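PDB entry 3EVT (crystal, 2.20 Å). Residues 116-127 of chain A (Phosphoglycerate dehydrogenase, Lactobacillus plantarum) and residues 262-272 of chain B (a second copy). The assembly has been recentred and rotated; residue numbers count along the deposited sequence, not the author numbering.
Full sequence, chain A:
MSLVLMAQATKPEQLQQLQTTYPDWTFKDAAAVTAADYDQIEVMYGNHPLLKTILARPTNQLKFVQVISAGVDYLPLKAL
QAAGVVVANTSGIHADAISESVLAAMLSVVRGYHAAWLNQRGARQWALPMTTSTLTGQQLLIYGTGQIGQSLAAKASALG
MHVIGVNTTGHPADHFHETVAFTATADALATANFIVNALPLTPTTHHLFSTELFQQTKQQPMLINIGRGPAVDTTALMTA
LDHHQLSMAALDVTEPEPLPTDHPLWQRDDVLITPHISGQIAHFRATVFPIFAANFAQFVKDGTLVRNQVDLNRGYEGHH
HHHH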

ATOM      1  N   ALA A 116      14.288  -8.087 -11.799  1.00 40.61           N
ATOM      2  CA  ALA A 116      15.550  -8.190 -11.033  1.00 40.49           C
ATOM      3  C   ALA A 116      15.920  -9.615 -10.697  1.00 41.12           C
ATOM      4  O   ALA A 116      17.089  -9.968 -10.755  1.00 41.52           O
ATOM      5  N   TRP A 117      14.937 -10.428 -10.353  1.00 41.91           N
ATOM      6  CA  TRP A 117      15.187 -11.844 -10.091  1.00 43.00           C
ATOM      7  C   TRP A 117      15.646 -12.615 -11.320  1.00 43.40           C
ATOM      8  O   TRP A 117      16.603 -13.371 -11.239  1.00 44.14           O
ATOM      9  N   LEU A 118      15.011 -12.393 -12.460  1.00 44.21           N
ATOM     10  CA  LEU A 118      15.464 -13.018 -13.700  1.00 45.04           C
ATOM     11  C   LEU A 118      16.895 -12.589 -14.020  1.00 45.64           C
ATOM     12  O   LEU A 118      17.702 -13.387 -14.498  1.00 46.70           O
ATOM     13  N   ASN A 119      17.211 -11.318 -13.732  1.00 46.25           N
ATOM     14  CA  ASN A 119      18.559 -10.801 -13.875  1.00 44.59           C
ATOM     15  C   ASN A 119      19.528 -11.489 -12.930  1.00 45.21           C
ATOM     16  O   ASN A 119      20.628 -11.905 -13.348  1.00 45.72           O
ATOM     17  N   GLN A 120      19.132 -11.627 -11.666  1.00 44.70           N
ATOM     18  CA  GLN A 120      19.950 -12.317 -10.642  1.00 44.91           C
ATOM     19  C   GLN A 120      20.198 -13.829 -10.958  1.00 47.28           C
ATOM     20  O   GLN A 120      21.272 -14.406 -10.585  1.00 47.69           O
ATOM     21  N   ARG A 121      19.213 -14.480 -11.594  1.00 47.31           N
ATOM     22  CA  ARG A 121      19.395 -15.858 -12.018  1.00 49.20           C
ATOM     23  C   ARG A 121      19.912 -15.904 -13.451  1.00 50.06           C
ATOM     24  O   ARG A 121      19.917 -16.965 -14.079  1.00 50.84           O
ATOM     25  N   GLY A 122      20.330 -14.750 -13.970  1.00 50.76           N
ATOM     26  CA  GLY A 122      20.695 -14.655 -15.392  1.00 50.99           C
ATOM     27  C   GLY A 122      22.028 -13.978 -15.540  1.00 50.63           C
ATOM     28  O   GLY A 122      22.996 -14.359 -14.895  1.00 50.85           O
ATOM     29  N   ALA A 123      22.071 -12.957 -16.363  1.00 50.24           N
ATOM     30  CA  ALA A 123      23.310 -12.236 -16.605  1.00 51.26           C
ATOM     31  C   ALA A 123      23.873 -11.431 -15.411  1.00 51.75           C
ATOM     32  O   ALA A 123      25.059 -11.083 -15.400  1.00 51.24           O
ATOM     33  N   ARG A 124      23.042 -11.118 -14.415  1.00 52.21           N
ATOM     34  CA  ARG A 124      23.501 -10.293 -13.279  1.00 52.39           C
ATOM     35  C   ARG A 124      24.139  -9.012 -13.749  1.00 52.58           C
ATOM     36  O   ARG A 124      25.224  -8.620 -13.301  1.00 52.71           O
ATOM     37  N   GLN A 125      23.453  -8.340 -14.653  1.00 52.66           N
ATOM     38  CA  GLN A 125      23.859  -7.016 -15.046  1.00 53.41           C
ATOM     39  C   GLN A 125      23.478  -6.001 -13.970  1.00 52.45           C
ATOM     40  O   GLN A 125      22.715  -6.325 -13.058  1.00 51.34           O
ATOM     41  N   TRP A 126      24.040  -4.794 -14.064  1.00 50.72           N
ATOM     42  CA  TRP A 126      23.701  -3.748 -13.141  1.00 50.42           C
ATOM     43  C   TRP A 126      22.687  -2.838 -13.810  1.00 50.20           C
ATOM     44  O   TRP A 126      22.776  -1.645 -13.735  1.00 50.48           O
ATOM     45  N   ALA A 127      21.687  -3.432 -14.427  1.00 49.42           N
ATOM     46  CA  ALA A 127      20.606  -2.684 -15.000  1.00 49.76           C
ATOM     47  C   ALA A 127      19.575  -3.714 -15.414  1.00 50.23           C
ATOM     48  O   ALA A 127      19.871  -4.897 -15.532  1.00 50.24           O
TER
ATOM     49  N   ASP B 262      30.366 -12.457  -9.970  1.00 57.30           N
ATOM     50  CA  ASP B 262      30.787 -13.662  -9.289  1.00 58.41           C
ATOM     51  C   ASP B 262      30.646 -13.485  -7.786  1.00 58.19           C
ATOM     52  O   ASP B 262      31.095 -14.339  -7.029  1.00 59.67           O
ATOM     53  N   HIS B 263      30.079 -12.369  -7.339  1.00 57.03           N
ATOM     54  CA  HIS B 263      29.847 -12.183  -5.909  1.00 56.09           C
ATOM     55  C   HIS B 263      28.861 -13.235  -5.366  1.00 55.60           C
ATOM     56  O   HIS B 263      27.882 -13.590  -6.049  1.00 55.33           O
ATOM     57  N   PRO B 264      29.136 -13.755  -4.155  1.00 55.18           N
ATOM     58  CA  PRO B 264      28.295 -14.866  -3.662  1.00 55.18           C
ATOM     59  C   PRO B 264      26.882 -14.431  -3.229  1.00 54.33           C
ATOM     60  O   PRO B 264      25.958 -15.262  -3.222  1.00 54.61           O
ATOM     61  N   LEU B 265      26.706 -13.142  -2.925  1.00 53.40           N
ATOM     62  CA  LEU B 265      25.350 -12.573  -2.693  1.00 52.20           C
ATOM     63  C   LEU B 265      24.351 -12.922  -3.789  1.00 51.14           C
ATOM     64  O   LEU B 265      23.173 -13.199  -3.513  1.00 50.19           O
ATOM     65  N   TRP B 266      24.800 -12.892  -5.035  1.00 50.24           N
ATOM     66  CA  TRP B 266      23.886 -13.232  -6.147  1.00 50.61           C
ATOM     67  C   TRP B 266      23.324 -14.654  -6.103  1.00 50.68           C
ATOM     68  O   TRP B 266      22.206 -14.885  -6.561  1.00 49.17           O
ATOM     69  N   GLN B 267      24.137 -15.607  -5.639  1.00 51.17           N
ATOM     70  CA  GLN B 267      23.735 -17.013  -5.647  1.00 52.61           C
ATOM     71  C   GLN B 267      22.781 -17.378  -4.531  1.00 51.34           C
ATOM     72  O   GLN B 267      22.287 -18.487  -4.540  1.00 51.25           O
ATOM     73  N   ARG B 268      22.522 -16.480  -3.569  1.00 50.52           N
ATOM     74  CA  ARG B 268      21.559 -16.787  -2.497  1.00 49.56           C
ATOM     75  C   ARG B 268      20.089 -16.690  -2.995  1.00 49.38           C
ATOM     76  O   ARG B 268      19.764 -15.841  -3.851  1.00 49.49           O
ATOM     77  N   ASP B 269      19.225 -17.573  -2.481  1.00 47.24           N
ATOM     78  CA  ASP B 269      17.778 -17.464  -2.680  1.00 46.33           C
ATOM     79  C   ASP B 269      17.095 -16.547  -1.653  1.00 45.13           C
ATOM     80  O   ASP B 269      15.901 -16.324  -1.729  1.00 45.07           O
ATOM     81  N   ASP B 270      17.859 -16.019  -0.712  1.00 43.93           N
ATOM     82  CA  ASP B 270      17.288 -15.258   0.387  1.00 44.00           C
ATOM     83  C   ASP B 270      17.765 -13.804   0.371  1.00 43.23           C
ATOM     84  O   ASP B 270      17.599 -13.081   1.362  1.00 41.80           O
ATOM     85  N   VAL B 271      18.366 -13.395  -0.752  1.00 42.23           N
ATOM     86  CA  VAL B 271      18.752 -11.995  -0.914  1.00 42.57           C
ATOM     87  C   VAL B 271      18.264 -11.551  -2.281  1.00 42.15           C
ATOM     88  O   VAL B 271      18.518 -12.249  -3.278  1.00 42.27           O
ATOM     89  N   LEU B 272      17.525 -10.443  -2.340  1.00 41.05           N
ATOM     90  CA  LEU B 272      17.006  -9.988  -3.634  1.00 42.18           C
ATOM     91  C   LEU B 272      17.810  -8.800  -4.037  1.00 41.80           C
ATOM     92  O   LEU B 272      17.674  -7.766  -3.424  1.00 43.69           O
TER

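The chain B stretch enters this contact through a turn that offers one large ring and a series of backbone carbonyls, and chain A answers with long side chains from the end of a helix and the loop that follows it. Asp262(B), His263(B) and Pro264(B) add little. The imidazole of His263(B), chi1 t, leads away from chain A and serves its own chain, with ND1 accepting from Leu265(B) N at 3.1 Å. Leu265(B) likewise stays almost clear of the other stretch.

Trp266(B) is the centre of the packing and loses the most area, 165 Å². Its chi1 is m and its chi2 104°, the CA-to-CB bond runs sideways, and with these chi angles the indole lies against chain A. Arg124(A), whose CA-to-CB bond points toward chain B, covers one face: its CB sits 3.6 Å from the centroid of the six-membered ring, almost on the ring normal. Its m, t, t course then carries the guanidinium back over the start of the tryptophan side chain, with CZ 3.5 Å from Trp266(B) CB. Arg124(A) NE is held by Gln120(A) O at 3.2 Å, which helps fix the arginine. At the far end of the indole, Trp126(A) presents a ring edge, CZ3 to Trp266(B) CZ2 at 4.1 Å.

The carbonyl of Trp266(B) is used twice: Gln120(A) NE2 donates to O at 3.0 Å, and Arg121(A) NH1 donates to the same O at 2.9 Å and nearly straight.

Gln267(B) starts away from chain A, but its off-rotamer chi1 of -12° and m chi2 bring the amide back, where OE1 accepts from Arg124(A) NH2 at 2.7 Å. One arginine thus covers an aromatic face and ends in a polar bond.

Arg268(B) points away and pairs with Asp270(B), NH1 to OD2 at 2.8 Å, leaving its backbone to face chain A: Arg268(B) O takes a weak hydrogen bond from Arg121(A) NH2 at 3.2 Å and lies 3.4 Å from Trp117(A) CH2, at the indole edge. Asp269(B), chi1 m, closes a salt bridge, OD1 to Arg121(A) NH2 at 2.7 Å; that arginine begins away from chain B and returns through m, m, t.

Where the strand begins, Val271(B) O accepts from Gln120(A) NE2 at 2.9 Å, so this extended t, t glutamine ties the turn to the strand. Leu272(B), m, t, finishes the contact with CD2 4.0 Å from Trp117(A) CZ3.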

ATOM      1  CB  ALA A 116      15.529  -7.368  -9.785  1.00 40.64           C
ATOM      2  CB  TRP A 117      13.996 -12.555  -9.415  1.00 42.25           C
ATOM      3  CG  TRP A 117      14.467 -13.871  -8.908  1.00 45.31           C
ATOM      4  CD1 TRP A 117      14.234 -15.097  -9.469  1.00 43.82           C
ATOM      5  CD2 TRP A 117      15.377 -14.097  -7.803  1.00 45.05           C
ATOM      6  NE1 TRP A 117      14.908 -16.060  -8.760  1.00 44.68           N
ATOM      7  CE2 TRP A 117      15.612 -15.479  -7.740  1.00 44.51           C
ATOM      8  CE3 TRP A 117      16.006 -13.254  -6.857  1.00 45.94           C
ATOM      9  CZ2 TRP A 117      16.429 -16.057  -6.756  1.00 48.29           C
ATOM     10  CZ3 TRP A 117      16.818 -13.822  -5.885  1.00 46.43           C
ATOM     11  CH2 TRP A 117      17.030 -15.207  -5.839  1.00 47.44           C
ATOM     12  CB  LEU A 118      14.530 -12.641 -14.844  1.00 44.69           C
ATOM     13  CG  LEU A 118      13.058 -13.047 -14.715  1.00 44.81           C
ATOM     14  CD1 LEU A 118      12.330 -12.530 -15.976  1.00 41.55           C
ATOM     15  CD2 LEU A 118      12.883 -14.571 -14.591  1.00 45.88           C
ATOM     16  CB  ASN A 119      18.613  -9.287 -13.664  1.00 43.68           C
ATOM     17  CG  ASN A 119      20.054  -8.737 -13.763  1.00 44.97           C
ATOM     18  OD1 ASN A 119      20.719  -8.897 -14.801  1.00 47.40           O
ATOM     19  ND2 ASN A 119      20.566  -8.151 -12.665  1.00 43.43           N
ATOM     20  CB  GLN A 120      19.310 -12.123  -9.253  1.00 44.13           C
ATOM     21  CG  GLN A 120      19.836 -12.994  -8.081  1.00 43.52           C
ATOM     22  CD  GLN A 120      19.598 -12.336  -6.716  1.00 42.31           C
ATOM     23  OE1 GLN A 120      18.909 -11.326  -6.637  1.00 42.24           O
ATOM     24  NE2 GLN A 120      20.125 -12.929  -5.634  1.00 41.43           N
ATOM     25  CB  ARG A 121      18.092 -16.648 -11.887  1.00 48.40           C
ATOM     26  CG  ARG A 121      17.851 -17.029 -10.441  1.00 49.14           C
ATOM     27  CD  ARG A 121      18.887 -18.063  -9.984  1.00 51.24           C
ATOM     28  NE  ARG A 121      18.933 -18.210  -8.524  1.00 50.62           N
ATOM     29  CZ  ARG A 121      19.726 -17.501  -7.725  1.00 51.01           C
ATOM     30  NH1 ARG A 121      20.538 -16.570  -8.239  1.00 47.38           N
ATOM     31  NH2 ARG A 121      19.699 -17.706  -6.406  1.00 50.22           N
ATOM     32  CB  ALA A 123      23.160 -11.334 -17.879  1.00 50.46           C
ATOM     33  CB  ARG A 124      24.486 -11.056 -12.394  1.00 52.76           C
ATOM     34  CG  ARG A 124      23.922 -12.365 -11.873  1.00 53.87           C
ATOM     35  CD  ARG A 124      25.027 -13.281 -11.401  1.00 55.93           C
ATOM     36  NE  ARG A 124      24.480 -14.502 -10.826  1.00 58.61           N
ATOM     37  CZ  ARG A 124      25.176 -15.363 -10.085  1.00 59.17           C
ATOM     38  NH1 ARG A 124      26.458 -15.123  -9.774  1.00 57.56           N
ATOM     39  NH2 ARG A 124      24.571 -16.446  -9.617  1.00 58.48           N
ATOM     40  CB  GLN A 125      23.281  -6.674 -16.443  1.00 54.59           C
ATOM     41  CG  GLN A 125      23.932  -7.562 -17.577  1.00 58.85           C
ATOM     42  CD  GLN A 125      25.489  -7.511 -17.492  1.00 64.17           C
ATOM     43  OE1 GLN A 125      26.073  -6.467 -17.780  1.00 67.15           O
ATOM     44  NE2 GLN A 125      26.146  -8.619 -17.033  1.00 62.60           N
ATOM     45  CB  TRP A 126      24.911  -2.960 -12.644  1.00 49.91           C
ATOM     46  CG  TRP A 126      24.650  -2.296 -11.295  1.00 51.99           C
ATOM     47  CD1 TRP A 126      24.581  -0.946 -11.027  1.00 50.23           C
ATOM     48  CD2 TRP A 126      24.381  -2.965 -10.038  1.00 50.61           C
ATOM     49  NE1 TRP A 126      24.289  -0.756  -9.701  1.00 51.04           N
ATOM     50  CE2 TRP A 126      24.166  -1.966  -9.073  1.00 50.03           C
ATOM     51  CE3 TRP A 126      24.288  -4.306  -9.652  1.00 47.98           C
ATOM     52  CZ2 TRP A 126      23.882  -2.264  -7.735  1.00 51.44           C
ATOM     53  CZ3 TRP A 126      24.002  -4.604  -8.330  1.00 49.25           C
ATOM     54  CH2 TRP A 126      23.818  -3.585  -7.382  1.00 52.21           C
ATOM     55  CB  ALA A 127      21.106  -1.870 -16.212  1.00 50.21           C
TER
ATOM     56  CB  ASP B 262      32.252 -13.940  -9.618  1.00 59.00           C
ATOM     57  CG  ASP B 262      33.123 -12.673  -9.524  1.00 62.77           C
ATOM     58  OD1 ASP B 262      32.860 -11.756  -8.700  1.00 64.46           O
ATOM     59  OD2 ASP B 262      34.088 -12.578 -10.296  1.00 68.07           O
ATOM     60  CB  HIS B 263      29.345 -10.774  -5.611  1.00 55.48           C
ATOM     61  CG  HIS B 263      29.575 -10.358  -4.201  1.00 55.92           C
ATOM     62  ND1 HIS B 263      28.822 -10.845  -3.155  1.00 55.34           N
ATOM     63  CD2 HIS B 263      30.502  -9.532  -3.653  1.00 55.02           C
ATOM     64  CE1 HIS B 263      29.266 -10.328  -2.024  1.00 55.71           C
ATOM     65  NE2 HIS B 263      30.281  -9.522  -2.299  1.00 54.41           N
ATOM     66  CB  PRO B 264      29.125 -15.501  -2.517  1.00 55.34           C
ATOM     67  CG  PRO B 264      30.278 -14.535  -2.226  1.00 54.69           C
ATOM     68  CD  PRO B 264      30.345 -13.517  -3.332  1.00 55.53           C
ATOM     69  CB  LEU B 265      25.378 -11.035  -2.525  1.00 51.83           C
ATOM     70  CG  LEU B 265      25.694 -10.444  -1.160  1.00 51.23           C
ATOM     71  CD1 LEU B 265      25.595  -8.953  -1.238  1.00 47.40           C
ATOM     72  CD2 LEU B 265      24.765 -11.014  -0.030  1.00 49.60           C
ATOM     73  CB  TRP B 266      24.561 -13.112  -7.504  1.00 49.71           C
ATOM     74  CG  TRP B 266      24.967 -11.716  -7.997  1.00 50.55           C
ATOM     75  CD1 TRP B 266      26.237 -11.197  -8.026  1.00 49.20           C
ATOM     76  CD2 TRP B 266      24.114 -10.723  -8.619  1.00 47.89           C
ATOM     77  NE1 TRP B 266      26.214  -9.948  -8.617  1.00 51.28           N
ATOM     78  CE2 TRP B 266      24.932  -9.640  -8.988  1.00 48.20           C
ATOM     79  CE3 TRP B 266      22.745 -10.662  -8.907  1.00 48.82           C
ATOM     80  CZ2 TRP B 266      24.429  -8.494  -9.621  1.00 47.10           C
ATOM     81  CZ3 TRP B 266      22.237  -9.526  -9.535  1.00 48.41           C
ATOM     82  CH2 TRP B 266      23.082  -8.439  -9.862  1.00 49.19           C
ATOM     83  CB  GLN B 267      24.948 -17.968  -5.521  1.00 54.09           C
ATOM     84  CG  GLN B 267      26.302 -17.319  -5.699  1.00 60.43           C
ATOM     85  CD  GLN B 267      26.701 -17.198  -7.177  1.00 69.79           C
ATOM     86  OE1 GLN B 267      26.133 -17.903  -8.039  1.00 72.52           O
ATOM     87  NE2 GLN B 267      27.664 -16.287  -7.481  1.00 70.40           N
ATOM     88  CB  ARG B 268      21.770 -15.863  -1.314  1.00 49.15           C
ATOM     89  CG  ARG B 268      23.255 -15.444  -1.055  1.00 52.30           C
ATOM     90  CD  ARG B 268      23.824 -15.932   0.280  1.00 52.08           C
ATOM     91  NE  ARG B 268      22.852 -16.167   1.361  1.00 52.15           N
ATOM     92  CZ  ARG B 268      23.168 -16.721   2.544  1.00 53.39           C
ATOM     93  NH1 ARG B 268      22.240 -16.926   3.478  1.00 49.16           N
ATOM     94  NH2 ARG B 268      24.428 -17.062   2.812  1.00 51.11           N
ATOM     95  CB  ASP B 269      17.131 -18.851  -2.642  1.00 46.37           C
ATOM     96  CG  ASP B 269      17.394 -19.642  -3.921  1.00 49.16           C
ATOM     97  OD1 ASP B 269      17.883 -19.048  -4.917  1.00 48.35           O
ATOM     98  OD2 ASP B 269      17.084 -20.852  -3.951  1.00 54.28           O
ATOM     99  CB  ASP B 270      17.606 -15.911   1.750  1.00 44.25           C
ATOM    100  CG  ASP B 270      19.100 -15.984   2.038  1.00 44.45           C
ATOM    101  OD1 ASP B 270      19.894 -15.561   1.183  1.00 44.99           O
ATOM    102  OD2 ASP B 270      19.483 -16.500   3.111  1.00 44.68           O
ATOM    103  CB  VAL B 271      20.282 -11.772  -0.762  1.00 41.91           C
ATOM    104  CG1 VAL B 271      20.648 -10.297  -0.910  1.00 41.31           C
ATOM    105  CG2 VAL B 271      20.757 -12.278   0.561  1.00 42.53           C
ATOM    106  CB  LEU B 272      15.537  -9.534  -3.533  1.00 41.86           C
ATOM    107  CG  LEU B 272      14.504 -10.397  -2.785  1.00 45.21           C
ATOM    108  CD1 LEU B 272      13.051  -9.814  -2.777  1.00 40.91           C
ATOM    109  CD2 LEU B 272      14.525 -11.788  -3.314  1.00 45.31           C
TER